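Local coordinates for protein aromatic amino acid aminotransferase I (Candida albicans WO-1, PDB 6HNU) that probably transfers the amino group of aromatic L-amino acids to 2-oxoglutarate, using pyridoxal 5'-phosphate as cofactor, at residues A418-Q423 / I460-T465; L398-H403 / L414-A419; G106-L111 / L324-V329; R150-K155 / K315-R320. One frame throughout, in Å; residues are numbered along the deposited sequence.

Contact 1 (A418-Q423 / I460-T465); sequences AAVHEQ and IFFRGT
The ring of Phe462 meets helix 413-426 with its outer atoms. His421 CB lies in the ring plane at one edge, 3.9 Å from Phe462 CE2. On the other flank Val420 CG1 comes in obliquely and reaches Phe462 CE1 at 3.6 Å, nearly the same as its 3.7 Å to Phe462 CZ. Between these two side chains the far end of the ring arrives at the helix backbone, with Phe462 CZ 3.8 Å from His421 N. The phenyl group therefore abuts the side of the helix where Val420 and His421 are joined, instead of lying flat along it. The branch of Val420 that does the touching is CG1, placed anti to its own backbone N (chi1 168°). The imidazole of His421 is turned past the phenyl ring, its ND1 coming to 4.1 Å from Phe462 CE2, and it goes on to meet the ring of Trp436 with the two planes at about 80°. The phenyl group of Phe462 also has an edge-to-face partner in Phe481 of helix 471-489, while Val420 leans on Phe489 of the same helix. This is largely a van der Waals contact, with the backbone N and imidazole of His421 as its polar members, and it joins a strand to a helix through one aromatic residue. Next along the strand, Arg463 turns elsewhere and hydrogen-bonds Asn218, a residue of the cofactor and phenylalanine pockets. A helix packed on an antiparallel sheet in this way belongs to the small domain of aminotransferases of this family, part of the fold-type I architecture of pyridoxal-phosphate enzymes.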
loop_
_atom_site.group_PDB
_atom_site.type_symbol
_atom_site.label_atom_id
_atom_site.label_comp_id
_atom_site.label_asym_id
_atom_site.label_seq_id
_atom_site.Cartn_x
_atom_site.Cartn_y
_atom_site.Cartn_z
ATOM N N ALA B 418 -27.522 -17.788 17.029
ATOM C CA ALA B 418 -28.184 -16.455 17.036
ATOM C C ALA B 418 -28.811 -16.193 18.414
ATOM O O ALA B 418 -28.621 -15.086 18.940
ATOM C CB ALA B 418 -29.216 -16.378 15.936
ATOM N N ALA B 419 -29.489 -17.192 18.989
ATOM C CA ALA B 419 -30.136 -17.089 20.319
ATOM C C ALA B 419 -29.077 -16.802 21.379
ATOM O O ALA B 419 -29.282 -15.921 22.226
ATOM C CB ALA B 419 -30.910 -18.338 20.654
ATOM N N VAL B 420 -28.003 -17.577 21.381
ATOM C CA VAL B 420 -26.933 -17.371 22.394
ATOM C C VAL B 420 -26.302 -15.998 22.197
ATOM O O VAL B 420 -26.082 -15.334 23.208
ATOM C CB VAL B 420 -25.904 -18.513 22.375
ATOM C CG1 VAL B 420 -24.668 -18.166 23.200
ATOM C CG2 VAL B 420 -26.541 -19.800 22.851
ATOM N N HIS B 421 -26.028 -15.588 20.954
ATOM C CA HIS B 421 -25.472 -14.239 20.625
ATOM C C HIS B 421 -26.392 -13.144 21.162
ATOM O O HIS B 421 -25.890 -12.267 21.871
ATOM C CB HIS B 421 -25.259 -14.079 19.114
ATOM C CG HIS B 421 -24.564 -12.832 18.678
ATOM N ND1 HIS B 421 -23.325 -12.473 19.166
ATOM C CD2 HIS B 421 -24.872 -11.935 17.708
ATOM C CE1 HIS B 421 -22.937 -11.365 18.559
ATOM N NE2 HIS B 421 -23.855 -11.026 17.654
ATOM N N GLU B 422 -27.694 -13.214 20.873
ATOM C CA GLU B 422 -28.680 -12.206 21.361
ATOM C C GLU B 422 -28.691 -12.186 22.901
ATOM O O GLU B 422 -28.664 -11.085 23.500
ATOM C CB GLU B 422 -30.068 -12.507 20.771
ATOM C CG GLU B 422 -30.153 -12.348 19.250
ATOM C CD GLU B 422 -31.422 -12.923 18.627
ATOM O OE1 GLU B 422 -32.393 -13.146 19.407
ATOM O OE2 GLU B 422 -31.452 -13.145 17.370
ATOM N N GLN B 423 -28.698 -13.365 23.529
ATOM C CA GLN B 423 -28.750 -13.492 25.013
ATOM C C GLN B 423 -27.472 -12.890 25.636
ATOM O O GLN B 423 -27.593 -12.101 26.572
ATOM C CB GLN B 423 -28.960 -14.950 25.426
ATOM C CG GLN B 423 -29.093 -15.116 26.941
ATOM C CD GLN B 423 -30.419 -14.648 27.491
ATOM O OE1 GLN B 423 -30.482 -13.897 28.455
ATOM N NE2 GLN B 423 -31.506 -15.092 26.874
ATOM N N ILE B 460 -21.447 -25.507 17.624
ATOM C CA ILE B 460 -21.306 -24.083 17.227
ATOM C C ILE B 460 -20.182 -23.562 18.106
ATOM O O ILE B 460 -19.779 -24.311 19.047
ATOM C CB ILE B 460 -22.618 -23.304 17.436
ATOM C CG1 ILE B 460 -23.122 -23.363 18.880
ATOM C CG2 ILE B 460 -23.653 -23.813 16.453
ATOM C CD1 ILE B 460 -24.235 -22.402 19.200
ATOM N N PHE B 461 -19.651 -22.395 17.789
ATOM C CA PHE B 461 -18.683 -21.744 18.683
ATOM C C PHE B 461 -18.777 -20.242 18.560
ATOM O O PHE B 461 -19.347 -19.738 17.587
ATOM C CB PHE B 461 -17.281 -22.282 18.393
ATOM C CG PHE B 461 -16.631 -21.780 17.127
ATOM C CD1 PHE B 461 -16.973 -22.341 15.911
ATOM C CD2 PHE B 461 -15.629 -20.812 17.178
ATOM C CE1 PHE B 461 -16.332 -21.954 14.739
ATOM C CE2 PHE B 461 -15.015 -20.387 15.996
ATOM C CZ PHE B 461 -15.364 -20.976 14.786
ATOM N N PHE B 462 -18.167 -19.588 19.547
ATOM C CA PHE B 462 -17.944 -18.151 19.619
ATOM C C PHE B 462 -16.446 -17.904 19.756
ATOM O O PHE B 462 -15.756 -18.664 20.456
ATOM C CB PHE B 462 -18.687 -17.538 20.798
ATOM C CG PHE B 462 -20.170 -17.509 20.564
ATOM C CD1 PHE B 462 -20.927 -18.654 20.724
ATOM C CD2 PHE B 462 -20.780 -16.375 20.053
ATOM C CE1 PHE B 462 -22.291 -18.627 20.471
ATOM C CE2 PHE B 462 -22.146 -16.356 19.800
ATOM C CZ PHE B 462 -22.886 -17.488 20.004
ATOM N N ARG B 463 -16.012 -16.840 19.093
ATOM C CA ARG B 463 -14.642 -16.292 19.204
ATOM C C ARG B 463 -14.652 -15.104 20.153
ATOM O O ARG B 463 -15.428 -14.162 19.964
ATOM C CB ARG B 463 -14.095 -15.868 17.842
ATOM C CG ARG B 463 -12.630 -15.460 17.911
ATOM C CD ARG B 463 -12.197 -14.678 16.702
ATOM N NE ARG B 463 -12.638 -13.307 16.736
ATOM C CZ ARG B 463 -12.434 -12.432 15.791
ATOM N NH1 ARG B 463 -11.753 -12.785 14.708
ATOM N NH2 ARG B 463 -12.891 -11.200 15.949
ATOM N N GLY B 464 -13.711 -15.119 21.085
ATOM C CA GLY B 464 -13.418 -14.025 22.001
ATOM C C GLY B 464 -11.943 -13.695 21.888
ATOM O O GLY B 464 -11.196 -14.561 21.404
ATOM N N THR B 465 -11.597 -12.487 22.272
ATOM C CA THR B 465 -10.203 -12.005 22.436
ATOM C C THR B 465 -9.961 -11.664 23.910
ATOM O O THR B 465 -10.851 -11.092 24.545
ATOM C CB THR B 465 -9.877 -10.798 21.548
ATOM O OG1 THR B 465 -8.534 -10.402 21.880
ATOM C CG2 THR B 465 -10.784 -9.599 21.695
#

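Contact 2 (L398-H403 / L414-A419); sequences LDASKH and LKVEAA
The connection between the end of strand 393-399 and helix 413-426 is closed by a small, mainly apolar joint, in which Val416 of the helix meets Ala400, on the 3-10 turn 400-402 that follows the strand, and His403 just after it. Ala400 CB sits 3.7 Å from Val416 CB. The CG2 methyl of Val416 meets His403 CB and Ala400 O, both at 3.6 Å. Its CG1 methyl lies obliquely beside the imidazole, 3.8 Å from His403 CD2. The side chains of His403 and Val416 run alongside each other with their ends pointing opposite ways. With its CG anti to the backbone N (chi1 -169°), the histidine ring extends along the helix to Ala419, whose CB is 4.4 Å from His403 NE2. Both ring nitrogens are held from elsewhere: NE2 is hydrogen-bonded to Glu488 and ND1 to the backbone N of Lys405, which should fix the rotation of the ring. The turn itself is braced by an Asx turn, in which Asp399 OD1 accepts from Ser401 N at 3.0 Å and also from Ser401 OG, both from one face of the carboxylate. Helix 471-489 closes over the joint, Phe489 meeting the His403 ring edge-to-face and touching Val416, while Ile460 of the neighbouring strand 459-465 packs on Val416 as well.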
loop_
_atom_site.group_PDB
_atom_site.type_symbol
_atom_site.label_atom_id
_atom_site.label_comp_id
_atom_site.label_asym_id
_atom_site.label_seq_id
_atom_site.Cartn_x
_atom_site.Cartn_y
_atom_site.Cartn_z
ATOM N N LEU B 398 -20.224 -25.019 21.790
ATOM C CA LEU B 398 -21.523 -25.378 22.436
ATOM C C LEU B 398 -22.189 -26.471 21.602
ATOM O O LEU B 398 -22.040 -26.464 20.388
ATOM C CB LEU B 398 -22.432 -24.144 22.575
ATOM C CG LEU B 398 -21.878 -22.914 23.291
ATOM C CD1 LEU B 398 -22.840 -21.736 23.197
ATOM C CD2 LEU B 398 -21.569 -23.191 24.757
ATOM N N ASP B 399 -22.864 -27.425 22.254
ATOM C CA ASP B 399 -23.624 -28.504 21.578
ATOM C C ASP B 399 -25.020 -27.929 21.325
ATOM O O ASP B 399 -25.805 -27.812 22.301
ATOM C CB ASP B 399 -23.647 -29.809 22.390
ATOM C CG ASP B 399 -24.411 -30.910 21.683
ATOM O OD1 ASP B 399 -25.099 -30.600 20.668
ATOM O OD2 ASP B 399 -24.327 -32.062 22.133
ATOM N N ALA B 400 -25.271 -27.409 20.120
ATOM C CA ALA B 400 -26.536 -26.682 19.862
ATOM C C ALA B 400 -27.700 -27.669 20.016
ATOM O O ALA B 400 -28.815 -27.206 20.336
ATOM C CB ALA B 400 -26.530 -26.052 18.503
ATOM N N SER B 401 -27.434 -28.963 19.801
ATOM C CA SER B 401 -28.445 -30.053 19.846
ATOM C C SER B 401 -29.024 -30.184 21.260
ATOM O O SER B 401 -30.085 -30.806 21.377
ATOM C CB SER B 401 -27.880 -31.346 19.304
ATOM O OG SER B 401 -27.173 -32.066 20.300
ATOM N N LYS B 402 -28.435 -29.545 22.274
ATOM C CA LYS B 402 -28.901 -29.587 23.691
ATOM C C LYS B 402 -29.743 -28.368 24.053
ATOM O O LYS B 402 -30.244 -28.303 25.181
ATOM C CB LYS B 402 -27.693 -29.722 24.619
ATOM C CG LYS B 402 -27.064 -31.101 24.470
ATOM C CD LYS B 402 -25.990 -31.469 25.433
ATOM C CE LYS B 402 -25.839 -32.975 25.458
ATOM N NZ LYS B 402 -24.914 -33.401 26.529
ATOM N N HIS B 403 -29.896 -27.417 23.132
ATOM C CA HIS B 403 -30.682 -26.194 23.379
ATOM C C HIS B 403 -32.138 -26.634 23.473
ATOM O O HIS B 403 -32.573 -27.442 22.664
ATOM C CB HIS B 403 -30.527 -25.160 22.259
ATOM C CG HIS B 403 -31.107 -23.846 22.624
ATOM N ND1 HIS B 403 -32.484 -23.648 22.668
ATOM C CD2 HIS B 403 -30.535 -22.690 23.012
ATOM C CE1 HIS B 403 -32.730 -22.403 23.014
ATOM N NE2 HIS B 403 -31.546 -21.791 23.249
ATOM N N LEU B 414 -27.444 -22.765 13.743
ATOM C CA LEU B 414 -27.239 -21.315 13.524
ATOM C C LEU B 414 -28.343 -20.531 14.243
ATOM O O LEU B 414 -28.065 -19.438 14.714
ATOM C CB LEU B 414 -27.156 -21.016 12.019
ATOM C CG LEU B 414 -26.047 -21.738 11.241
ATOM C CD1 LEU B 414 -25.981 -21.233 9.802
ATOM C CD2 LEU B 414 -24.693 -21.572 11.921
ATOM N N LYS B 415 -29.546 -21.091 14.433
ATOM C CA LYS B 415 -30.601 -20.433 15.247
ATOM C C LYS B 415 -30.245 -20.481 16.731
ATOM O O LYS B 415 -30.527 -19.498 17.444
ATOM C CB LYS B 415 -31.946 -21.088 14.935
ATOM C CG LYS B 415 -32.515 -20.627 13.611
ATOM C CD LYS B 415 -33.912 -21.124 13.400
ATOM C CE LYS B 415 -34.493 -20.652 12.093
ATOM N NZ LYS B 415 -35.551 -21.591 11.667
ATOM N N VAL B 416 -29.588 -21.559 17.185
ATOM C CA VAL B 416 -29.043 -21.627 18.561
ATOM C C VAL B 416 -27.926 -20.589 18.700
ATOM O O VAL B 416 -27.919 -19.865 19.670
ATOM C CB VAL B 416 -28.580 -23.048 18.924
ATOM C CG1 VAL B 416 -27.931 -23.058 20.289
ATOM C CG2 VAL B 416 -29.738 -24.037 18.887
ATOM N N GLU B 417 -27.012 -20.544 17.743
ATOM C CA GLU B 417 -25.911 -19.526 17.732
ATOM C C GLU B 417 -26.515 -18.125 17.850
ATOM O O GLU B 417 -26.039 -17.363 18.689
ATOM C CB GLU B 417 -25.090 -19.632 16.457
ATOM C CG GLU B 417 -23.837 -18.773 16.434
ATOM C CD GLU B 417 -23.140 -18.847 15.090
ATOM O OE1 GLU B 417 -23.797 -18.489 14.083
ATOM O OE2 GLU B 417 -21.937 -19.245 15.037
ATOM N N ALA B 418 -27.522 -17.788 17.029
ATOM C CA ALA B 418 -28.184 -16.455 17.036
ATOM C C ALA B 418 -28.811 -16.193 18.414
ATOM O O ALA B 418 -28.621 -15.086 18.940
ATOM C CB ALA B 418 -29.216 -16.378 15.936
ATOM N N ALA B 419 -29.489 -17.192 18.989
ATOM C CA ALA B 419 -30.136 -17.089 20.319
ATOM C C ALA B 419 -29.077 -16.802 21.379
ATOM O O ALA B 419 -29.282 -15.921 22.226
ATOM C CB ALA B 419 -30.910 -18.338 20.654
#

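Contact 3 (G106-L111 / L324-V329); sequences GSTFGL and LHEVSV. Unlike the reference sequence in segment 106-111: Leu111 (reference Ser).
Thr108 overlaps the base of the His325 side chain with its methyl group; the 3.2 Å between Thr108 CG2 and His325 CB is short and of doubtful accuracy. Its hydroxyl flank borders the next residue instead, with Thr108 OG1 3.5 Å from Glu326 CG. With OG1 anti to the carbonyl carbon (chi1 -78°), the methyl CG2 stands anti to the backbone N and faces the histidine, while OG1 is taken up by the carbonyl oxygen of Gln330. Two waters complete the joint. One donates to Thr108 O at 2.7 Å and lies in the plane of the His325 ring at its edge, 2.6 Å from ND1. The other accepts from Thr108 N at 2.8 Å and donates to Glu326 OE2 at 2.7 Å. Both backbone polar atoms of Thr108 are thus linked to the helix through water. The loop is shaped by a type I turn from Ser107 to Gly110, reinforced by an ST turn in which Ser107 OG accepts from Phe109 N. At the far ends, His325 NE2 bonds to Glu143 and Glu326 forms a salt bridge with Arg323. Such second partners should steady both side chains, and the water bridges imply that the loop following Tyr105, a cofactor-binding residue, is moored to the helix by solvent-mediated polar bonds beside a small van der Waals contact.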
loop_
_atom_site.group_PDB
_atom_site.type_symbol
_atom_site.label_atom_id
_atom_site.label_comp_id
_atom_site.label_asym_id
_atom_site.label_seq_id
_atom_site.Cartn_x
_atom_site.Cartn_y
_atom_site.Cartn_z
ATOM N N GLY B 106 12.872 4.594 -3.895
ATOM C CA GLY B 106 13.998 3.647 -3.942
ATOM C C GLY B 106 13.581 2.268 -4.404
ATOM O O GLY B 106 12.441 2.118 -4.887
ATOM N N SER B 107 14.466 1.284 -4.242
ATOM C CA SER B 107 14.238 -0.126 -4.655
ATOM C C SER B 107 12.958 -0.636 -3.981
ATOM O O SER B 107 12.798 -0.434 -2.734
ATOM C CB SER B 107 15.402 -1.010 -4.307
ATOM O OG SER B 107 15.052 -2.379 -4.512
ATOM N N THR B 108 12.092 -1.294 -4.745
ATOM C CA THR B 108 10.812 -1.840 -4.214
ATOM C C THR B 108 11.100 -3.090 -3.352
ATOM O O THR B 108 10.210 -3.511 -2.627
ATOM C CB THR B 108 9.822 -2.083 -5.367
ATOM O OG1 THR B 108 9.251 -0.823 -5.745
ATOM C CG2 THR B 108 8.691 -3.011 -4.993
ATOM N N PHE B 109 12.289 -3.696 -3.445
ATOM C CA PHE B 109 12.664 -4.860 -2.597
ATOM C C PHE B 109 12.675 -4.421 -1.125
ATOM O O PHE B 109 12.304 -5.212 -0.266
ATOM C CB PHE B 109 14.046 -5.411 -2.961
ATOM C CG PHE B 109 14.079 -6.224 -4.226
ATOM C CD1 PHE B 109 14.153 -5.605 -5.462
ATOM C CD2 PHE B 109 14.128 -7.603 -4.171
ATOM C CE1 PHE B 109 14.236 -6.351 -6.622
ATOM C CE2 PHE B 109 14.218 -8.345 -5.336
ATOM C CZ PHE B 109 14.230 -7.718 -6.557
ATOM N N GLY B 110 13.107 -3.183 -0.868
ATOM C CA GLY B 110 13.132 -2.550 0.466
ATOM C C GLY B 110 14.446 -1.835 0.712
ATOM O O GLY B 110 15.390 -1.999 -0.106
ATOM N N LEU B 111 14.529 -1.034 1.776
ATOM C CA LEU B 111 15.785 -0.309 2.088
ATOM C C LEU B 111 16.797 -1.269 2.709
ATOM O O LEU B 111 16.417 -2.078 3.545
ATOM C CB LEU B 111 15.445 0.855 3.009
ATOM C CG LEU B 111 14.609 1.955 2.353
ATOM C CD1 LEU B 111 13.853 2.755 3.407
ATOM C CD2 LEU B 111 15.473 2.843 1.464
ATOM N N LEU B 324 5.058 -6.672 -9.124
ATOM C CA LEU B 324 3.684 -6.245 -8.788
ATOM C C LEU B 324 3.745 -5.033 -7.859
ATOM O O LEU B 324 3.042 -4.026 -8.150
ATOM C CB LEU B 324 2.916 -7.389 -8.139
ATOM C CG LEU B 324 1.538 -7.033 -7.591
ATOM C CD1 LEU B 324 0.624 -6.456 -8.657
ATOM C CD2 LEU B 324 0.901 -8.280 -6.986
ATOM N N HIS B 325 4.575 -5.086 -6.824
ATOM C CA HIS B 325 4.710 -3.959 -5.862
ATOM C C HIS B 325 5.054 -2.641 -6.580
ATOM O O HIS B 325 4.506 -1.616 -6.189
ATOM C CB HIS B 325 5.729 -4.290 -4.789
ATOM C CG HIS B 325 5.210 -5.169 -3.707
ATOM N ND1 HIS B 325 6.054 -5.683 -2.767
ATOM C CD2 HIS B 325 3.969 -5.556 -3.351
ATOM C CE1 HIS B 325 5.354 -6.368 -1.883
ATOM N NE2 HIS B 325 4.099 -6.325 -2.207
ATOM N N GLU B 326 5.961 -2.666 -7.577
ATOM C CA GLU B 326 6.363 -1.493 -8.386
ATOM C C GLU B 326 5.164 -0.717 -8.925
ATOM O O GLU B 326 5.249 0.503 -8.913
ATOM C CB GLU B 326 7.279 -1.891 -9.547
ATOM C CG GLU B 326 8.668 -2.036 -9.022
ATOM C CD GLU B 326 9.644 -2.776 -9.919
ATOM O OE1 GLU B 326 9.219 -3.348 -10.950
ATOM O OE2 GLU B 326 10.837 -2.793 -9.540
ATOM N N VAL B 327 4.100 -1.391 -9.348
ATOM C CA VAL B 327 2.917 -0.731 -9.976
ATOM C C VAL B 327 1.660 -0.826 -9.105
ATOM O O VAL B 327 0.574 -0.475 -9.601
ATOM C CB VAL B 327 2.681 -1.323 -11.372
ATOM C CG1 VAL B 327 3.895 -1.058 -12.248
ATOM C CG2 VAL B 327 2.354 -2.808 -11.320
ATOM N N SER B 328 1.778 -1.262 -7.854
ATOM C CA SER B 328 0.649 -1.303 -6.883
ATOM C C SER B 328 1.026 -0.398 -5.694
ATOM O O SER B 328 0.920 0.855 -5.842
ATOM C CB SER B 328 0.275 -2.730 -6.547
ATOM O OG SER B 328 1.293 -3.417 -5.835
ATOM N N VAL B 329 1.696 -0.904 -4.680
ATOM C CA VAL B 329 1.932 -0.094 -3.449
ATOM C C VAL B 329 3.228 0.707 -3.517
ATOM O O VAL B 329 3.328 1.658 -2.712
ATOM C CB VAL B 329 1.849 -0.935 -2.167
ATOM C CG1 VAL B 329 0.434 -1.426 -1.981
ATOM C CG2 VAL B 329 2.834 -2.084 -2.160
HETATM O O HOH W 1 8.568 -5.532 -1.957
HETATM O O HOH W 2 12.314 -1.821 -7.463
#

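Contact 4 (R150-K155 / K315-R320); sequences RTFCSK and KDLLER
Phe152 and Leu317 form the apolar half of this helix-to-helix contact, their side chains crossing at about a right angle. Leu317 spreads both methyls against the outer end of the phenyl ring: CD1 is 4.0 Å from Phe152 CZ, and CD2 is 4.1 Å from Phe152 CE1. The approach is oblique to the ring. Beside this pair, Thr151 directs its CG2 methyl at Arg320 CB, 4.1 Å away. Its OG1 sits beside the backbone N (chi1 -60°), which leaves CG2 anti to that nitrogen, and the same methyl also covers one face of the Phe152 ring, 3.8 Å above its plane and over its centre. One methyl therefore touches both Arg320 CB and the face of the ring. The hydroxyl of Thr151 joins in through a water, which donates to Thr151 OG1 at 2.9 Å and to Arg320 O at 2.8 Å; OG1 is in addition hydrogen-bonded to Ser147 O, one helical turn back. Of the Arg320 side chain, CB makes the contact; the rest bends away, and the guanidinium grips Glu319 side-on in a salt bridge, NE 2.8 Å from Glu319 OE1 and NH1 bonded to OE2, while NH2 reaches the carbonyl oxygens of Ser20 and Arg23. Further out, Tyr321 touches both Thr151 and Phe152, and Phe209 of strand 209-212 touches Phe152. Helices 141-152 and 315-327 pack on each other beside the central mixed sheet, as in the large, cofactor-binding domain of fold-type I aminotransferases.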
loop_
_atom_site.group_PDB
_atom_site.type_symbol
_atom_site.label_atom_id
_atom_site.label_comp_id
_atom_site.label_asym_id
_atom_site.label_seq_id
_atom_site.Cartn_x
_atom_site.Cartn_y
_atom_site.Cartn_z
ATOM N N ARG B 150 -2.557 -12.244 -6.389
ATOM C CA ARG B 150 -2.289 -11.706 -7.757
ATOM C C ARG B 150 -1.100 -12.393 -8.430
ATOM O O ARG B 150 -1.035 -12.305 -9.676
ATOM C CB ARG B 150 -2.129 -10.183 -7.739
ATOM C CG ARG B 150 -3.375 -9.464 -7.265
ATOM C CD ARG B 150 -3.146 -7.994 -6.950
ATOM N NE ARG B 150 -3.183 -7.222 -8.169
ATOM C CZ ARG B 150 -3.038 -5.898 -8.257
ATOM N NH1 ARG B 150 -3.160 -5.324 -9.429
ATOM N NH2 ARG B 150 -2.785 -5.160 -7.186
ATOM N N THR B 151 -0.178 -12.967 -7.661
ATOM C CA THR B 151 1.067 -13.615 -8.125
ATOM C C THR B 151 0.779 -15.072 -8.518
ATOM O O THR B 151 1.311 -15.496 -9.542
ATOM C CB THR B 151 2.131 -13.495 -7.037
ATOM O OG1 THR B 151 2.313 -12.091 -6.832
ATOM C CG2 THR B 151 3.419 -14.211 -7.371
ATOM N N PHE B 152 -0.073 -15.797 -7.769
ATOM C CA PHE B 152 -0.226 -17.268 -7.954
ATOM C C PHE B 152 -1.597 -17.669 -8.512
ATOM O O PHE B 152 -1.747 -18.845 -8.818
ATOM C CB PHE B 152 0.053 -17.987 -6.645
ATOM C CG PHE B 152 1.459 -17.800 -6.157
ATOM C CD1 PHE B 152 2.529 -18.285 -6.884
ATOM C CD2 PHE B 152 1.719 -17.090 -5.001
ATOM C CE1 PHE B 152 3.833 -18.132 -6.430
ATOM C CE2 PHE B 152 3.019 -16.906 -4.568
ATOM C CZ PHE B 152 4.074 -17.421 -5.282
ATOM N N CYS B 153 -2.531 -16.754 -8.677
ATOM C CA CYS B 153 -3.936 -17.094 -9.034
ATOM C C CYS B 153 -4.466 -16.250 -10.187
ATOM O O CYS B 153 -4.289 -15.028 -10.154
ATOM C CB CYS B 153 -4.840 -16.893 -7.828
ATOM S SG CYS B 153 -4.369 -17.938 -6.421
ATOM N N SER B 154 -5.117 -16.914 -11.162
ATOM C CA SER B 154 -5.973 -16.304 -12.204
ATOM C C SER B 154 -7.423 -16.537 -11.770
ATOM O O SER B 154 -7.664 -17.491 -10.958
ATOM C CB SER B 154 -5.678 -16.881 -13.585
ATOM O OG SER B 154 -4.258 -16.985 -13.865
ATOM N N LYS B 155 -8.351 -15.732 -12.287
ATOM C CA LYS B 155 -9.803 -15.893 -12.066
ATOM C C LYS B 155 -10.212 -17.339 -12.389
ATOM O O LYS B 155 -9.703 -17.892 -13.392
ATOM C CB LYS B 155 -10.597 -14.911 -12.924
ATOM C CG LYS B 155 -12.099 -15.065 -12.757
ATOM C CD LYS B 155 -12.953 -14.229 -13.696
ATOM C CE LYS B 155 -14.325 -14.853 -13.890
ATOM N NZ LYS B 155 -15.228 -13.979 -14.678
ATOM N N LYS B 315 13.818 -16.718 -4.075
ATOM C CA LYS B 315 14.219 -15.498 -4.826
ATOM C C LYS B 315 13.315 -15.299 -6.030
ATOM O O LYS B 315 12.812 -14.195 -6.199
ATOM C CB LYS B 315 15.662 -15.624 -5.312
ATOM C CG LYS B 315 16.496 -14.374 -5.164
ATOM C CD LYS B 315 17.203 -14.349 -3.829
ATOM C CE LYS B 315 18.518 -15.103 -3.849
ATOM N NZ LYS B 315 19.193 -15.005 -2.537
ATOM N N ASP B 316 13.190 -16.305 -6.886
ATOM C CA ASP B 316 12.470 -16.146 -8.161
ATOM C C ASP B 316 10.970 -15.896 -7.967
ATOM O O ASP B 316 10.398 -15.247 -8.862
ATOM C CB ASP B 316 12.686 -17.317 -9.101
ATOM C CG ASP B 316 14.120 -17.428 -9.578
ATOM O OD1 ASP B 316 14.857 -16.400 -9.522
ATOM O OD2 ASP B 316 14.498 -18.548 -9.901
ATOM N N LEU B 317 10.339 -16.336 -6.883
ATOM C CA LEU B 317 8.904 -15.996 -6.661
ATOM C C LEU B 317 8.814 -14.581 -6.087
ATOM O O LEU B 317 7.960 -13.819 -6.552
ATOM C CB LEU B 317 8.226 -17.041 -5.754
ATOM C CG LEU B 317 8.280 -18.494 -6.226
ATOM C CD1 LEU B 317 7.534 -19.420 -5.255
ATOM C CD2 LEU B 317 7.739 -18.674 -7.640
ATOM N N LEU B 318 9.698 -14.209 -5.161
ATOM C CA LEU B 318 9.741 -12.869 -4.535
ATOM C C LEU B 318 9.945 -11.813 -5.628
ATOM O O LEU B 318 9.347 -10.743 -5.509
ATOM C CB LEU B 318 10.837 -12.765 -3.466
ATOM C CG LEU B 318 10.566 -13.474 -2.147
ATOM C CD1 LEU B 318 11.483 -12.981 -1.045
ATOM C CD2 LEU B 318 9.160 -13.309 -1.728
ATOM N N GLU B 319 10.709 -12.120 -6.683
ATOM C CA GLU B 319 10.952 -11.173 -7.791
ATOM C C GLU B 319 9.626 -10.801 -8.470
ATOM O O GLU B 319 9.478 -9.628 -8.812
ATOM C CB GLU B 319 12.008 -11.731 -8.750
ATOM C CG GLU B 319 12.349 -10.758 -9.867
ATOM C CD GLU B 319 11.409 -10.861 -11.048
ATOM O OE1 GLU B 319 10.713 -11.902 -11.130
ATOM O OE2 GLU B 319 11.316 -9.871 -11.843
ATOM N N ARG B 320 8.689 -11.740 -8.644
ATOM C CA ARG B 320 7.353 -11.460 -9.212
ATOM C C ARG B 320 6.522 -10.575 -8.259
ATOM O O ARG B 320 5.785 -9.705 -8.754
ATOM C CB ARG B 320 6.617 -12.755 -9.550
ATOM C CG ARG B 320 7.268 -13.550 -10.668
ATOM C CD ARG B 320 7.098 -12.915 -12.039
ATOM N NE ARG B 320 8.184 -12.004 -12.409
ATOM C CZ ARG B 320 8.216 -11.265 -13.516
ATOM N NH1 ARG B 320 9.290 -10.532 -13.765
ATOM N NH2 ARG B 320 7.211 -11.279 -14.386
HETATM O O HOH W 3 3.313 -10.930 -9.268
#

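The four contacts fall into two groups. Contacts 1 and 2 share helix 413-426 and, with centres 9 Å apart, join it to strand 459-465 and to the turn that follows the neighbouring strand 393-399; Ile460 O lies 2.9 Å from Leu398 N, a probable hydrogen bond between them. Contacts 3 and 4 use the two ends of helix 315-327, have centres 14 Å apart and meet where Leu324 packs on Arg150. The groups are well separated, contacts 2 and 3 being about 49 Å apart between centres. In contact 3 the side chain of Glu326 is about 7 Å from a bound phenylalanine, and in contact 1 that of Phe462 is about 12 Å from that of Asn218; contacts 2 and 4 lie away from the pockets.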